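Local structure of tetraacyldisaccharide 4'-kinase (Aquifex aeolicus, 4EHY) at residues V67-R72 with K106-V111; V184-E189 with F202-E207; C209-S214 with N290-N295; E226-A231 with G249-E254. The protein probably transfers the gamma-phosphate of ATP to the 4'-position of a tetraacyldisaccharide 1-phosphate, giving lipid IVA in the lipid A pathway. All coordinates share one frame; numbering follows the deposited sequence.

Interaction 1. Residues V67-R72 with K106-V111; sequences VCILSR and KLLPHV
Ile69 and Val111 meet through methyl groups, and Leu108 joins them from just past the end of helix 99-107. The apolar contacts carry most of this small interface. CD1 of Ile69 lies 3.7 Å from CD1 of Leu108 and 3.8 Å from CG1 of Val111. The Ile69 side chain crosses both partners at about a right angle. CG1 of Val111 also packs on CG1 of Val67 at 3.9 Å and sits 3.4 Å from the Val67 carbonyl O. It is turned there by a chi1 of 177°, which sets CG1 opposite the backbone N.

The polar part is backbone and water. Val111 N bonds to Leu108 O at 3.1 Å and closes a type I beta turn. One water bridges the segments. It accepts from Val67 N at 2.8 Å and donates to His110 O at 2.7 Å.

The turn leads from helix 99-107 into strand 112-115, which pairs in parallel with strand 67-71. This is consistent with the parallel core of the P-loop NTPase clan. Strand 134-138 pairs with strand 67-71 too. Helix 51-61 packs on the same apolar cluster, with Val55 against Ile69 and with Met56 and Ala59 against Leu108.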
# COMPACT_ATOMS: atom_id res chain seq x y z
N VAL A 67 -5.96 -1.10 -16.24
CA VAL A 67 -5.22 -0.51 -15.13
C VAL A 67 -3.83 -1.12 -15.02
O VAL A 67 -3.66 -2.33 -15.09
CB VAL A 67 -5.97 -0.70 -13.78
CG1 VAL A 67 -5.17 -0.08 -12.61
CG2 VAL A 67 -7.34 -0.07 -13.86
N CYS A 68 -2.82 -0.27 -14.86
CA CYS A 68 -1.50 -0.77 -14.55
C CYS A 68 -0.97 -0.06 -13.30
O CYS A 68 -1.05 1.17 -13.18
CB CYS A 68 -0.54 -0.56 -15.72
SG CYS A 68 1.10 -1.31 -15.46
N ILE A 69 -0.45 -0.84 -12.37
CA ILE A 69 0.14 -0.27 -11.17
C ILE A 69 1.64 -0.23 -11.35
O ILE A 69 2.25 -1.21 -11.78
CB ILE A 69 -0.20 -1.10 -9.93
CG1 ILE A 69 -1.70 -1.06 -9.68
CG2 ILE A 69 0.59 -0.59 -8.70
CD1 ILE A 69 -2.16 -2.13 -8.76
N LEU A 70 2.23 0.92 -11.05
CA LEU A 70 3.67 1.11 -11.18
C LEU A 70 4.24 1.16 -9.79
O LEU A 70 3.92 2.09 -9.05
CB LEU A 70 3.98 2.43 -11.90
CG LEU A 70 3.59 2.54 -13.37
CD1 LEU A 70 4.04 3.91 -13.91
CD2 LEU A 70 4.23 1.41 -14.18
N SER A 71 5.08 0.19 -9.44
CA SER A 71 5.68 0.09 -8.11
C SER A 71 7.18 0.17 -8.21
O SER A 71 7.76 -0.11 -9.26
CB SER A 71 5.36 -1.26 -7.43
OG SER A 71 3.98 -1.45 -7.20
N ARG A 72 7.82 0.48 -7.09
CA ARG A 72 9.27 0.60 -7.06
C ARG A 72 9.96 -0.77 -6.94
O ARG A 72 11.08 -0.96 -7.42
CB ARG A 72 9.70 1.52 -5.91
CG ARG A 72 11.18 1.85 -5.88
CD ARG A 72 11.50 2.70 -4.67
NE ARG A 72 12.94 2.92 -4.53
CZ ARG A 72 13.77 2.06 -3.94
NH1 ARG A 72 13.31 0.93 -3.44
NH2 ARG A 72 15.07 2.34 -3.86
N LYS A 106 -1.65 -10.36 -7.10
CA LYS A 106 -2.41 -11.56 -6.76
C LYS A 106 -3.89 -11.29 -6.44
O LYS A 106 -4.77 -12.07 -6.81
CB LYS A 106 -1.76 -12.29 -5.58
CG LYS A 106 -2.42 -13.63 -5.28
CD LYS A 106 -1.57 -14.52 -4.42
CE LYS A 106 -2.27 -15.86 -4.16
NZ LYS A 106 -2.00 -16.87 -5.24
N LEU A 107 -4.16 -10.20 -5.75
CA LEU A 107 -5.53 -9.90 -5.34
C LEU A 107 -6.31 -9.13 -6.40
O LEU A 107 -7.50 -8.87 -6.22
CB LEU A 107 -5.53 -9.14 -4.01
CG LEU A 107 -4.96 -9.92 -2.81
CD1 LEU A 107 -5.09 -9.11 -1.53
CD2 LEU A 107 -5.63 -11.28 -2.67
N LEU A 108 -5.64 -8.77 -7.48
CA LEU A 108 -6.25 -7.95 -8.54
C LEU A 108 -6.07 -8.66 -9.88
O LEU A 108 -5.22 -8.27 -10.68
CB LEU A 108 -5.61 -6.55 -8.59
CG LEU A 108 -5.66 -5.63 -7.36
CD1 LEU A 108 -4.89 -4.28 -7.58
CD2 LEU A 108 -7.10 -5.37 -6.91
N PRO A 109 -6.87 -9.70 -10.14
CA PRO A 109 -6.72 -10.56 -11.32
C PRO A 109 -6.95 -9.82 -12.64
O PRO A 109 -6.73 -10.39 -13.71
CB PRO A 109 -7.82 -11.61 -11.13
CG PRO A 109 -8.87 -10.89 -10.34
CD PRO A 109 -8.10 -10.02 -9.38
N HIS A 110 -7.40 -8.58 -12.55
CA HIS A 110 -7.76 -7.82 -13.74
C HIS A 110 -6.74 -6.72 -14.06
O HIS A 110 -6.86 -6.04 -15.07
CB HIS A 110 -9.16 -7.21 -13.55
CG HIS A 110 -9.33 -6.46 -12.27
ND1 HIS A 110 -9.15 -7.04 -11.03
CD2 HIS A 110 -9.66 -5.17 -12.03
CE1 HIS A 110 -9.36 -6.14 -10.09
NE2 HIS A 110 -9.68 -5.00 -10.67
N VAL A 111 -5.74 -6.59 -13.20
CA VAL A 111 -4.81 -5.46 -13.27
C VAL A 111 -3.40 -5.91 -13.68
O VAL A 111 -3.00 -7.03 -13.39
CB VAL A 111 -4.73 -4.75 -11.90
CG1 VAL A 111 -3.72 -3.63 -11.94
CG2 VAL A 111 -6.10 -4.22 -11.49
O HOH W 1 -7.40 -3.49 -15.71

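Interaction 2. Residues V184-E189 with F202-E207; sequences VLTYQE and FKMFRE. With ADP (adenosine-5'-diphosphate), chain B.
Glu189 and Arg206 form a salt bridge beside the bound ADP. OE2 of Glu189 takes two bonds from the side of the guanidinium group, from NH2 at 2.8 Å and from NE of Arg206 at 2.9 Å. Glu189 OE2 lies close to the guanidinium plane of Arg206, while the carboxylate plane is turned 58° from it. OE1 of Glu189 accepts from the backbone N of Arg206 at 2.9 Å, met from above the carboxylate plane. The Tyr187 ring lies alongside, with CE2 over one guanidinium face and the two planes 33° apart.

A second shell holds this loop on the strand. Water 2 links Tyr187 N, Glu189 OE1 and Met204 O. Gln188 N bonds to Met204 O at 3.3 Å, and the Gln188 side chain folds back at chi2 (-69°). Its NE2 then reaches Leu185 O at 3.1 Å. Met204 N meets the same oxygen from the opposite face of the carbonyl plane. OE1 of Gln188 is bonded to Phe193 N.

Further out, parallel strands 182-186 and 201-212 pair through Leu185 N and Phe202 O. Thr186 CG2 packs against Met204 SD. Met204 also touches Ser53 and Phe54 of helix 51-61, whose first turn belongs to the predicted ATP-binding site (P-loop).

N7 of ADP lies near the guanidinium plane, 3.4 Å from NH1 of Arg206, and NH2 also bonds to Gln240. The carboxylate probably offsets the arginine charge and fixes its turn beside the adenine.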
# COMPACT_ATOMS: atom_id res chain seq x y z
N VAL A 184 -6.52 11.34 1.96
CA VAL A 184 -7.22 10.19 2.51
C VAL A 184 -6.75 9.97 3.95
O VAL A 184 -5.56 9.77 4.20
CB VAL A 184 -7.03 8.95 1.63
CG1 VAL A 184 -7.60 7.69 2.29
CG2 VAL A 184 -7.69 9.18 0.28
N LEU A 185 -7.69 10.04 4.90
CA LEU A 185 -7.39 9.90 6.33
C LEU A 185 -7.62 8.45 6.81
O LEU A 185 -8.75 8.03 7.03
CB LEU A 185 -8.26 10.85 7.15
CG LEU A 185 -8.29 12.34 6.75
CD1 LEU A 185 -8.88 13.16 7.88
CD2 LEU A 185 -6.91 12.85 6.40
N THR A 186 -6.53 7.72 7.01
CA THR A 186 -6.59 6.26 7.16
C THR A 186 -6.62 5.78 8.61
O THR A 186 -6.41 6.55 9.53
CB THR A 186 -5.41 5.59 6.44
OG1 THR A 186 -4.19 5.99 7.07
CG2 THR A 186 -5.36 6.02 4.99
N TYR A 187 -6.86 4.48 8.77
CA TYR A 187 -6.99 3.82 10.07
C TYR A 187 -8.09 4.41 10.94
O TYR A 187 -7.97 4.44 12.16
CB TYR A 187 -5.68 3.85 10.85
CG TYR A 187 -4.52 3.16 10.16
CD1 TYR A 187 -3.22 3.44 10.54
CD2 TYR A 187 -4.71 2.24 9.15
CE1 TYR A 187 -2.15 2.84 9.94
CE2 TYR A 187 -3.64 1.62 8.52
CZ TYR A 187 -2.35 1.93 8.93
OH TYR A 187 -1.26 1.34 8.35
N GLN A 188 -9.17 4.89 10.33
CA GLN A 188 -10.25 5.45 11.15
C GLN A 188 -10.81 4.39 12.10
O GLN A 188 -11.21 4.70 13.22
CB GLN A 188 -11.36 6.05 10.28
CG GLN A 188 -10.91 7.21 9.41
CD GLN A 188 -10.57 8.44 10.23
OE1 GLN A 188 -11.07 8.63 11.34
NE2 GLN A 188 -9.71 9.30 9.68
N GLU A 189 -10.83 3.13 11.66
CA GLU A 189 -11.43 2.08 12.47
C GLU A 189 -10.60 1.74 13.71
O GLU A 189 -11.05 1.01 14.57
CB GLU A 189 -11.65 0.80 11.65
CG GLU A 189 -10.40 -0.01 11.44
CD GLU A 189 -9.41 0.64 10.47
OE1 GLU A 189 -9.80 1.57 9.73
OE2 GLU A 189 -8.24 0.22 10.45
N PHE A 202 -11.12 12.49 2.50
CA PHE A 202 -11.93 11.28 2.60
C PHE A 202 -11.42 10.39 3.74
O PHE A 202 -10.25 10.06 3.79
CB PHE A 202 -11.88 10.52 1.26
CG PHE A 202 -12.23 11.38 0.09
CD1 PHE A 202 -11.26 12.14 -0.54
CD2 PHE A 202 -13.54 11.49 -0.34
CE1 PHE A 202 -11.58 12.98 -1.60
CE2 PHE A 202 -13.87 12.31 -1.42
CZ PHE A 202 -12.89 13.07 -2.04
N LYS A 203 -12.31 10.00 4.64
CA LYS A 203 -11.96 9.04 5.69
C LYS A 203 -11.96 7.60 5.16
O LYS A 203 -12.88 7.18 4.46
CB LYS A 203 -12.94 9.12 6.87
CG LYS A 203 -12.85 10.41 7.68
CD LYS A 203 -13.68 10.26 8.95
CE LYS A 203 -13.56 11.47 9.88
NZ LYS A 203 -14.44 11.26 11.05
N MET A 204 -10.91 6.86 5.49
CA MET A 204 -10.80 5.48 5.04
C MET A 204 -10.95 4.53 6.23
O MET A 204 -10.26 4.67 7.24
CB MET A 204 -9.44 5.25 4.38
CG MET A 204 -9.14 3.81 4.01
SD MET A 204 -7.57 3.67 3.13
CE MET A 204 -7.05 2.01 3.56
N PHE A 205 -11.84 3.56 6.08
CA PHE A 205 -12.06 2.56 7.13
C PHE A 205 -11.70 1.19 6.59
O PHE A 205 -11.85 0.92 5.40
CB PHE A 205 -13.52 2.57 7.59
CG PHE A 205 -13.95 3.85 8.28
CD1 PHE A 205 -13.98 3.94 9.67
CD2 PHE A 205 -14.37 4.95 7.53
CE1 PHE A 205 -14.40 5.10 10.30
CE2 PHE A 205 -14.79 6.12 8.16
CZ PHE A 205 -14.81 6.20 9.55
N ARG A 206 -11.19 0.32 7.45
CA ARG A 206 -11.00 -1.08 7.06
C ARG A 206 -12.05 -1.92 7.79
O ARG A 206 -12.13 -1.89 9.03
CB ARG A 206 -9.57 -1.55 7.38
CG ARG A 206 -8.51 -1.00 6.41
CD ARG A 206 -7.09 -1.35 6.85
NE ARG A 206 -6.89 -1.04 8.26
CZ ARG A 206 -5.78 -1.28 8.94
NH1 ARG A 206 -4.74 -1.84 8.33
NH2 ARG A 206 -5.71 -0.98 10.23
N GLU A 207 -12.88 -2.61 7.02
CA GLU A 207 -13.92 -3.47 7.59
C GLU A 207 -13.41 -4.91 7.65
O GLU A 207 -13.32 -5.60 6.63
CB GLU A 207 -15.21 -3.41 6.76
CG GLU A 207 -16.35 -4.26 7.34
CD GLU A 207 -17.48 -4.47 6.36
OE1 GLU A 207 -17.86 -3.51 5.66
OE2 GLU A 207 -18.00 -5.61 6.28
PB ADP B . 1.58 0.01 3.42
O1B ADP B . 2.96 -0.45 3.00
O2B ADP B . 1.49 1.49 3.71
O3B ADP B . 0.51 -0.44 2.45
PA ADP B . 1.57 -2.14 5.44
O1A ADP B . 0.59 -2.19 6.57
O2A ADP B . 3.02 -2.45 5.68
O3A ADP B . 1.32 -0.64 4.86
O5' ADP B . 1.08 -3.16 4.31
C5' ADP B . -0.27 -3.16 3.88
C4' ADP B . -0.69 -4.62 3.76
O4' ADP B . -0.39 -5.32 4.99
C3' ADP B . -2.19 -4.68 3.59
O3' ADP B . -2.53 -4.70 2.21
C2' ADP B . -2.57 -5.96 4.30
O2' ADP B . -2.36 -7.05 3.39
C1' ADP B . -1.53 -6.09 5.40
N9 ADP B . -2.08 -5.50 6.64
C8 ADP B . -1.59 -4.41 7.28
N7 ADP B . -2.30 -4.14 8.41
C5 ADP B . -3.25 -5.08 8.51
C6 ADP B . -4.34 -5.38 9.48
N6 ADP B . -4.57 -4.60 10.58
N1 ADP B . -5.11 -6.45 9.21
C2 ADP B . -4.91 -7.24 8.13
N3 ADP B . -3.95 -7.02 7.22
C4 ADP B . -3.10 -5.97 7.36
O HOH W 2 -8.37 2.49 7.45

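Interaction 3. Residues C209-S214 with N290-N295; sequences CCLLNS and NVFALN
Cys209 and Cys210 open an antiparallel beta ladder against Asn295. It joins strands 201-212 and 291-300. The two backbone N atoms share Asn295 O through weak bonds. The neighbouring cysteines are also joined to each other by a disulfide. Asn295 N returns a stronger bond to Cys210 O at 2.9 Å.

Leu211 faces Leu294 in a non-hydrogen-bonded pair. CG of Leu211 is swung opposite the backbone N (chi1 -167°), and CD1 of Leu211 comes 3.3 Å from Ala293 O. Val219, Ile223 and Leu224 pack on the Leu211 side chain.

Leu212 and Ala293 form the next hydrogen-bonded pair. Leu212 N bonds to Ala293 O at 2.8 Å, and Ala293 N bonds to Leu212 O at 2.9 Å. Each donor lies in the plane of the carbonyl it meets. The Leu212 side chain crosses that of Asn295 obliquely, with CD1 of Leu212 3.5 Å from ND2 of Asn295. Replacing Leu212 with an alanine would probably open a gap beside the Asn295 amide and let that group turn more freely.

CB of Asn213 packs near CE2 of Phe292, while the Asn213 amide is held by Glu217 and Asp215. Ser214 OG bonds to Tyr288 O. Ser214 N reaches Val291 O through a water. That water accepts from Ser214 N at 3.0 Å, donates to Val291 O at 2.6 Å, and sits over the centre of one face of the Phe292 ring.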
# COMPACT_ATOMS: atom_id res chain seq x y z
N CYS A 209 -13.81 -8.37 7.97
CA CYS A 209 -15.02 -9.15 7.77
C CYS A 209 -14.72 -10.63 7.51
O CYS A 209 -15.60 -11.47 7.62
CB CYS A 209 -15.75 -8.61 6.54
SG CYS A 209 -14.75 -8.76 5.02
N CYS A 210 -13.48 -10.93 7.13
CA CYS A 210 -13.23 -12.22 6.50
C CYS A 210 -11.94 -12.86 6.95
O CYS A 210 -11.07 -12.23 7.55
CB CYS A 210 -13.25 -12.04 4.98
SG CYS A 210 -14.34 -10.69 4.44
N LEU A 211 -11.82 -14.15 6.65
CA LEU A 211 -10.67 -14.94 7.03
C LEU A 211 -10.27 -15.78 5.83
O LEU A 211 -11.14 -16.36 5.16
CB LEU A 211 -11.04 -15.83 8.21
CG LEU A 211 -9.89 -16.51 8.95
CD1 LEU A 211 -8.97 -15.48 9.60
CD2 LEU A 211 -10.45 -17.44 9.99
N LEU A 212 -8.98 -15.84 5.56
CA LEU A 212 -8.48 -16.60 4.42
C LEU A 212 -7.62 -17.76 4.87
O LEU A 212 -6.79 -17.60 5.78
CB LEU A 212 -7.64 -15.71 3.48
CG LEU A 212 -8.37 -14.51 2.87
CD1 LEU A 212 -7.39 -13.53 2.22
CD2 LEU A 212 -9.41 -14.98 1.86
N ASN A 213 -7.79 -18.92 4.24
CA ASN A 213 -6.83 -19.99 4.42
C ASN A 213 -5.61 -19.72 3.54
O ASN A 213 -5.58 -18.75 2.78
CB ASN A 213 -7.43 -21.37 4.17
CG ASN A 213 -7.76 -21.61 2.71
OD1 ASN A 213 -7.22 -20.95 1.82
ND2 ASN A 213 -8.64 -22.58 2.45
N SER A 214 -4.59 -20.56 3.67
CA SER A 214 -3.31 -20.27 3.06
C SER A 214 -3.33 -20.50 1.56
O SER A 214 -2.35 -20.23 0.88
CB SER A 214 -2.22 -21.13 3.71
OG SER A 214 -2.51 -22.52 3.56
N ASN A 290 -2.08 -24.66 8.62
CA ASN A 290 -2.71 -24.09 9.83
C ASN A 290 -2.48 -22.59 9.96
O ASN A 290 -2.50 -22.04 11.06
CB ASN A 290 -2.21 -24.79 11.09
CG ASN A 290 -0.70 -25.02 11.06
OD1 ASN A 290 -0.01 -24.56 10.13
ND2 ASN A 290 -0.18 -25.74 12.07
N VAL A 291 -2.25 -21.94 8.83
CA VAL A 291 -1.96 -20.51 8.82
C VAL A 291 -3.04 -19.77 8.07
O VAL A 291 -3.32 -20.07 6.91
CB VAL A 291 -0.61 -20.24 8.17
CG1 VAL A 291 -0.35 -18.75 8.07
CG2 VAL A 291 0.48 -20.92 8.99
N PHE A 292 -3.65 -18.80 8.75
CA PHE A 292 -4.76 -18.05 8.21
C PHE A 292 -4.44 -16.55 8.20
O PHE A 292 -3.58 -16.09 8.95
CB PHE A 292 -6.01 -18.33 9.06
CG PHE A 292 -6.44 -19.77 9.02
CD1 PHE A 292 -5.82 -20.71 9.84
CD2 PHE A 292 -7.43 -20.18 8.15
CE1 PHE A 292 -6.20 -22.05 9.81
CE2 PHE A 292 -7.82 -21.53 8.10
CZ PHE A 292 -7.20 -22.46 8.93
N ALA A 293 -5.14 -15.79 7.36
CA ALA A 293 -5.01 -14.34 7.37
C ALA A 293 -6.34 -13.65 7.62
O ALA A 293 -7.38 -14.06 7.10
CB ALA A 293 -4.36 -13.81 6.05
N LEU A 294 -6.28 -12.59 8.43
CA LEU A 294 -7.42 -11.70 8.60
C LEU A 294 -7.51 -10.83 7.36
O LEU A 294 -6.52 -10.23 6.93
CB LEU A 294 -7.23 -10.82 9.83
CG LEU A 294 -8.36 -9.85 10.18
CD1 LEU A 294 -9.62 -10.63 10.56
CD2 LEU A 294 -7.95 -8.94 11.32
N ASN A 295 -8.70 -10.77 6.77
CA ASN A 295 -8.90 -9.99 5.56
C ASN A 295 -9.96 -8.94 5.84
O ASN A 295 -10.66 -9.04 6.84
CB ASN A 295 -9.30 -10.91 4.40
CG ASN A 295 -9.04 -10.28 3.04
OD1 ASN A 295 -8.28 -9.32 2.91
ND2 ASN A 295 -9.68 -10.83 2.01
O HOH W 3 -4.58 -22.23 6.13

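Interaction 4. Residues E226-A231 with G249-E254; sequences EREVIA and GIKVKE
CG2 of Val229 packs against both Ile250 and Val252 in a cluster of methyl groups. It lies 3.9 Å from CG2 of Val252 and 4.0 Å from CG2 of Ile250. A chi1 of -61° puts CG2 of Val229 between the backbone N and the carbonyl carbon, where it also meets Lys251 O at 3.3 Å. CB of Ala231 touches CG1 of Val252. Leu245 of helix 238-248 packs on Ala231, Ile250 and Val252 and helps bury this side.

Three backbone bonds tie the segments. Val229 N donates to Lys251 O, Lys253 N to Val229 O, and Ala231 N to Glu254 O. The pairing is parallel and belongs to the beta-alpha-beta unit of strand 229-234, helix 238-248 and strand 252-258. A beta bulge shifts the register by one residue between Val229 and Ile230.

Ile230 is itself buried, with CG1 4.0 Å from CG of Lys253 and CD1 beside the Glu254 carboxylate. A serine in place of Ile230 would probably open a gap beside CG and CD of Lys253 and lose the packing beside Glu254. Exposed Glu228, Lys251 and Lys253 make the looser solvent side. NZ of Lys253 is paired with Glu273. CG of Glu228 rests on CB of Lys251. OE1 of Glu228 stays 6.0 Å from NZ of Lys251.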
# COMPACT_ATOMS: atom_id res chain seq x y z
N GLU A 226 -13.05 -20.34 20.72
CA GLU A 226 -12.65 -21.13 21.87
C GLU A 226 -11.32 -21.77 21.52
O GLU A 226 -10.96 -22.82 22.04
CB GLU A 226 -13.67 -22.23 22.14
CG GLU A 226 -13.56 -22.84 23.51
CD GLU A 226 -14.82 -23.56 23.92
OE1 GLU A 226 -15.82 -23.48 23.17
OE2 GLU A 226 -14.83 -24.20 24.99
N ARG A 227 -10.57 -21.09 20.66
CA ARG A 227 -9.20 -21.46 20.33
C ARG A 227 -8.36 -20.19 20.35
O ARG A 227 -8.74 -19.18 19.77
CB ARG A 227 -9.09 -22.12 18.95
CG ARG A 227 -9.99 -23.33 18.76
CD ARG A 227 -9.24 -24.47 18.08
NE ARG A 227 -7.84 -24.49 18.46
CZ ARG A 227 -6.92 -25.26 17.90
NH1 ARG A 227 -7.27 -26.09 16.92
NH2 ARG A 227 -5.66 -25.22 18.31
N GLU A 228 -7.21 -20.25 21.02
CA GLU A 228 -6.29 -19.11 21.05
C GLU A 228 -5.25 -19.28 19.96
O GLU A 228 -4.66 -20.36 19.81
CB GLU A 228 -5.60 -19.02 22.41
CG GLU A 228 -6.55 -18.88 23.59
CD GLU A 228 -5.85 -19.02 24.93
OE1 GLU A 228 -6.06 -18.16 25.81
OE2 GLU A 228 -5.09 -20.00 25.09
N VAL A 229 -5.01 -18.21 19.21
CA VAL A 229 -4.08 -18.26 18.10
C VAL A 229 -2.71 -17.69 18.46
O VAL A 229 -2.57 -16.92 19.40
CB VAL A 229 -4.62 -17.47 16.89
CG1 VAL A 229 -5.93 -18.07 16.40
CG2 VAL A 229 -4.79 -15.99 17.25
N ILE A 230 -1.71 -18.11 17.70
CA ILE A 230 -0.44 -17.41 17.65
C ILE A 230 -0.50 -16.46 16.46
O ILE A 230 -0.64 -16.90 15.32
CB ILE A 230 0.73 -18.38 17.46
CG1 ILE A 230 0.78 -19.38 18.64
CG2 ILE A 230 2.02 -17.60 17.29
CD1 ILE A 230 1.86 -20.43 18.53
N ALA A 231 -0.44 -15.16 16.74
CA ALA A 231 -0.50 -14.14 15.69
C ALA A 231 0.88 -13.59 15.40
O ALA A 231 1.74 -13.56 16.28
CB ALA A 231 -1.45 -13.02 16.09
N GLY A 249 -11.65 -8.95 19.53
CA GLY A 249 -11.90 -9.95 20.56
C GLY A 249 -11.34 -11.31 20.18
O GLY A 249 -11.76 -12.33 20.71
N ILE A 250 -10.40 -11.33 19.23
CA ILE A 250 -9.71 -12.57 18.89
C ILE A 250 -8.73 -12.94 20.00
O ILE A 250 -7.94 -12.10 20.44
CB ILE A 250 -8.95 -12.45 17.56
CG1 ILE A 250 -9.93 -12.21 16.41
CG2 ILE A 250 -8.12 -13.71 17.30
CD1 ILE A 250 -9.26 -12.01 15.08
N LYS A 251 -8.79 -14.19 20.46
CA LYS A 251 -7.91 -14.65 21.53
C LYS A 251 -6.51 -14.92 20.99
O LYS A 251 -6.32 -15.82 20.17
CB LYS A 251 -8.47 -15.90 22.20
CG LYS A 251 -9.75 -15.66 22.99
CD LYS A 251 -10.26 -16.96 23.63
CE LYS A 251 -11.44 -16.68 24.57
NZ LYS A 251 -11.98 -17.92 25.20
N VAL A 252 -5.54 -14.15 21.46
CA VAL A 252 -4.18 -14.26 20.95
C VAL A 252 -3.25 -14.68 22.07
O VAL A 252 -2.94 -13.88 22.96
CB VAL A 252 -3.70 -12.92 20.35
CG1 VAL A 252 -2.22 -13.00 19.97
CG2 VAL A 252 -4.53 -12.56 19.12
N LYS A 253 -2.81 -15.93 22.04
CA LYS A 253 -1.94 -16.45 23.09
C LYS A 253 -0.51 -15.92 22.96
O LYS A 253 0.19 -15.76 23.95
CB LYS A 253 -1.95 -17.99 23.13
CG LYS A 253 -1.26 -18.65 21.95
CD LYS A 253 -0.75 -20.04 22.30
CE LYS A 253 -1.82 -21.10 22.13
NZ LYS A 253 -1.29 -22.48 22.33
N GLU A 254 -0.09 -15.62 21.74
CA GLU A 254 1.26 -15.11 21.53
C GLU A 254 1.33 -14.24 20.29
O GLU A 254 0.55 -14.44 19.36
CB GLU A 254 2.24 -16.27 21.39
CG GLU A 254 3.66 -15.85 21.04
CD GLU A 254 4.58 -17.04 20.84
OE1 GLU A 254 5.76 -16.84 20.48
OE2 GLU A 254 4.11 -18.18 21.04

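In the fold
From the N terminus, interaction 1 comes first. It closes the loop from strand 67-71 through helix 99-107. Interaction 2 follows in series and closes the short connection between strands 182-186 and 201-212 beside the ADP. Strand 201-212 then runs on into interaction 3, so residues 202-207 and 209-214 adjoin. Interaction 3 closes a much longer loop, back from strand 291-300. Interaction 4 is nested inside that loop and closes its own beta-alpha-beta unit. No two loops cross. The centres of interactions 3 and 4 are about 13 Å apart. Strand 275-277 bridges them, pairing with both strand 229-234 and strand 291-300.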